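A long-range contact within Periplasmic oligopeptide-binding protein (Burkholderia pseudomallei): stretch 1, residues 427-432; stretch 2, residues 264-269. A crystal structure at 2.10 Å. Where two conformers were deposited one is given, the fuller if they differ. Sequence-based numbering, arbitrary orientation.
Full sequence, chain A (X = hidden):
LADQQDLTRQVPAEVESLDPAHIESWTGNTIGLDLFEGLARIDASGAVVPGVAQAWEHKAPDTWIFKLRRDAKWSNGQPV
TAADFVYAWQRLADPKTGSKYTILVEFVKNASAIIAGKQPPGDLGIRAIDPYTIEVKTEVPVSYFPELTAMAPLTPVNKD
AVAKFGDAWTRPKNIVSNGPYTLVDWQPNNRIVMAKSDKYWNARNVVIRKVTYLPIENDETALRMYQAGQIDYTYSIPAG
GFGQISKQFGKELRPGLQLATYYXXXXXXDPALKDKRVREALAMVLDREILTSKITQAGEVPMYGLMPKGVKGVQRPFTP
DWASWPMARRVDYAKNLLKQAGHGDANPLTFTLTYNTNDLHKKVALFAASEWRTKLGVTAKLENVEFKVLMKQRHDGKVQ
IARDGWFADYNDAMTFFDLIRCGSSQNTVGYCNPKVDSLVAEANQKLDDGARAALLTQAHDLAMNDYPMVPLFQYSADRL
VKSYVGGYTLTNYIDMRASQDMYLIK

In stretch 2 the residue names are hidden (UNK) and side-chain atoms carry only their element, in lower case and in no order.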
# COMPACT_ATOMS: atom_id res chain seq x y z
N ASN A 427 -2.84 -4.34 -10.76
CA ASN A 427 -2.08 -4.06 -11.98
C ASN A 427 -2.86 -3.02 -12.79
O ASN A 427 -3.67 -3.36 -13.66
CB ASN A 427 -1.86 -5.35 -12.78
CG ASN A 427 -1.01 -5.14 -14.03
OD1 ASN A 427 -0.93 -4.04 -14.58
ND2 ASN A 427 -0.39 -6.21 -14.50
N THR A 428 -2.66 -1.75 -12.46
CA THR A 428 -3.43 -0.69 -13.09
C THR A 428 -2.80 -0.21 -14.41
O THR A 428 -3.52 0.27 -15.28
CB THR A 428 -3.69 0.50 -12.13
OG1 THR A 428 -2.45 1.07 -11.70
CG2 THR A 428 -4.49 0.04 -10.90
N VAL A 429 -1.48 -0.36 -14.56
CA VAL A 429 -0.83 0.05 -15.82
C VAL A 429 -1.25 -0.84 -17.00
O VAL A 429 -1.15 -0.44 -18.17
CB VAL A 429 0.70 0.09 -15.73
CG1 VAL A 429 1.14 1.02 -14.60
CG2 VAL A 429 1.28 -1.33 -15.57
N GLY A 430 -1.72 -2.05 -16.69
CA GLY A 430 -2.25 -2.95 -17.70
C GLY A 430 -1.17 -3.77 -18.38
O GLY A 430 -1.27 -4.09 -19.56
N TYR A 431 -0.13 -4.11 -17.63
CA TYR A 431 0.98 -4.87 -18.18
C TYR A 431 0.64 -6.35 -18.12
O TYR A 431 -0.07 -6.79 -17.20
CB TYR A 431 2.24 -4.57 -17.37
CG TYR A 431 3.50 -5.31 -17.79
CD1 TYR A 431 4.20 -4.96 -18.93
CD2 TYR A 431 4.00 -6.34 -17.01
CE1 TYR A 431 5.36 -5.62 -19.30
CE2 TYR A 431 5.16 -7.02 -17.37
CZ TYR A 431 5.83 -6.65 -18.51
OH TYR A 431 6.99 -7.32 -18.85
N CYS A 432 1.12 -7.12 -19.09
CA CYS A 432 0.95 -8.57 -19.05
C CYS A 432 2.07 -9.28 -19.80
O CYS A 432 2.15 -9.20 -21.03
CB CYS A 432 -0.41 -9.00 -19.59
SG CYS A 432 -0.63 -10.82 -19.66
N UNK A 264 5.97 6.38 -11.41
CA UNK A 264 4.97 6.91 -12.31
C UNK A 264 4.29 5.79 -13.09
O UNK A 264 4.92 4.98 -13.77
o UNK A 264 6.05 13.21 -11.11
c UNK A 264 5.56 7.95 -13.27
c UNK A 264 5.69 9.34 -12.68
c UNK A 264 5.92 11.92 -11.62
c UNK A 264 6.54 11.60 -12.81
c UNK A 264 6.43 10.32 -13.32
c UNK A 264 5.18 10.97 -10.96
c UNK A 264 5.06 9.68 -11.49
N UNK A 265 2.97 5.75 -12.95
CA UNK A 265 2.11 4.88 -13.72
C UNK A 265 2.19 5.33 -15.16
O UNK A 265 2.29 6.52 -15.45
o UNK A 265 -3.95 3.77 -16.08
c UNK A 265 -2.00 5.13 -15.83
c UNK A 265 -2.48 3.37 -14.27
c UNK A 265 -0.50 4.71 -13.98
c UNK A 265 0.71 5.07 -13.16
c UNK A 265 -0.85 5.44 -15.11
c UNK A 265 -2.81 4.09 -15.40
c UNK A 265 -1.35 3.69 -13.56
N UNK A 266 2.21 4.35 -16.07
CA UNK A 266 2.09 4.61 -17.50
C UNK A 266 0.96 3.76 -18.06
O UNK A 266 0.90 2.55 -17.81
c UNK A 266 3.39 4.24 -18.24
c UNK A 266 4.69 4.96 -17.89
c UNK A 266 4.59 6.48 -18.09
c UNK A 266 5.83 4.38 -18.74
N UNK A 267 0.06 4.38 -18.81
CA UNK A 267 -1.06 3.67 -19.41
C UNK A 267 -0.54 2.80 -20.55
O UNK A 267 -0.26 3.30 -21.63
c UNK A 267 -2.08 4.67 -19.96
c UNK A 267 -4.17 5.12 -21.23
n UNK A 267 -6.05 5.64 -22.75
c UNK A 267 -5.32 4.55 -22.03
c UNK A 267 -3.31 4.04 -20.60
N UNK A 268 -0.42 1.50 -20.30
CA UNK A 268 0.20 0.60 -21.27
C UNK A 268 -0.62 0.38 -22.55
O UNK A 268 -0.10 -0.13 -23.54
c UNK A 268 1.85 -0.69 -19.80
o UNK A 268 2.10 0.28 -19.07
c UNK A 268 0.56 -0.75 -20.63
n UNK A 268 2.67 -1.72 -19.93
N UNK A 269 -1.89 0.76 -22.52
CA UNK A 269 -2.71 0.68 -23.72
C UNK A 269 -2.72 2.01 -24.49
O UNK A 269 -3.38 2.14 -25.51
o UNK A 269 -4.80 1.30 -22.65
c UNK A 269 -4.15 0.27 -23.38
O HOH W 1 -3.59 1.76 -17.66

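Position 264 carries one carbon followed by a six-carbon ring that bears an oxygen; its CA-to-CB bond points away from stretch 1 and the side chain makes no contact there. The atoms are those of tyrosine, and Tyr264 serves the strand and the buried interior around it.

Position 265 has the same set of atoms, one carbon and then a six-membered carbon ring with an oxygen, but here the ring reaches Thr428 and Val429 of stretch 1. It too is tyrosine. CD2 of Tyr265 lies 3.8 Å from CG1 of Val429, an apolar contact, and 3.4 Å from OG1 of Thr428, which sits at the ring edge, near its plane. A long aromatic side chain suits this place because its CA-to-CB bond runs sideways and yet its end comes nearer to the other stretch. The phenol oxygen then meets a water: OH of Tyr265 is 2.6 Å from the water oxygen, which donates a hydrogen bond to O of Thr428 at 2.8 Å and a weak one to O of Val429 at 3.3 Å.

Position 266 shows four carbons, forked at the second, and their end leads away from stretch 1, leaving the backbone to make the closest contact. This is leucine, whose wholly apolar fork suits a buried strand position. O of Leu266 lies 3.2 Å from CB of Val429.

At position 267, four carbons in a row end in a nitrogen, an extended chain whose CA-to-CB bond points away from stretch 1. It is lysine, and that direction lets Lys267 carry its amine clear of the contact even though its CA lies 5.1 Å from the CA of Val429.

Position 268 has two carbons, the second carrying one oxygen and one nitrogen; the CA-to-CB bond points toward stretch 1, and this short amide packs against Val429 and the edge of the Tyr431 ring. The residue is asparagine, compact enough to fit there. CB of Asn268 also comes within 4.0 Å of O of Gly430.

Position 269 bears one carbon and one oxygen, which touch nothing on stretch 1. This is serine, whose small hydroxyl side chain is at ease in an exposed loop.

In the contact as a whole, a direct hydrogen bond runs from N of Asn268 to O of Val429 (3.0 Å), with Val429 packed among its neighbours and the water linking Tyr265 to the backbone of stretch 1. Asn427 braces the loop from within: its OD1 accepts from N of Gly430 (3.0 Å) and N of Tyr431 (3.2 Å), while its ND2 donates to O of Tyr431 (2.8 Å). Gly430 suits this turn because its positive phi favours glycine.

Stretch 2 (264-269) YYLKNS
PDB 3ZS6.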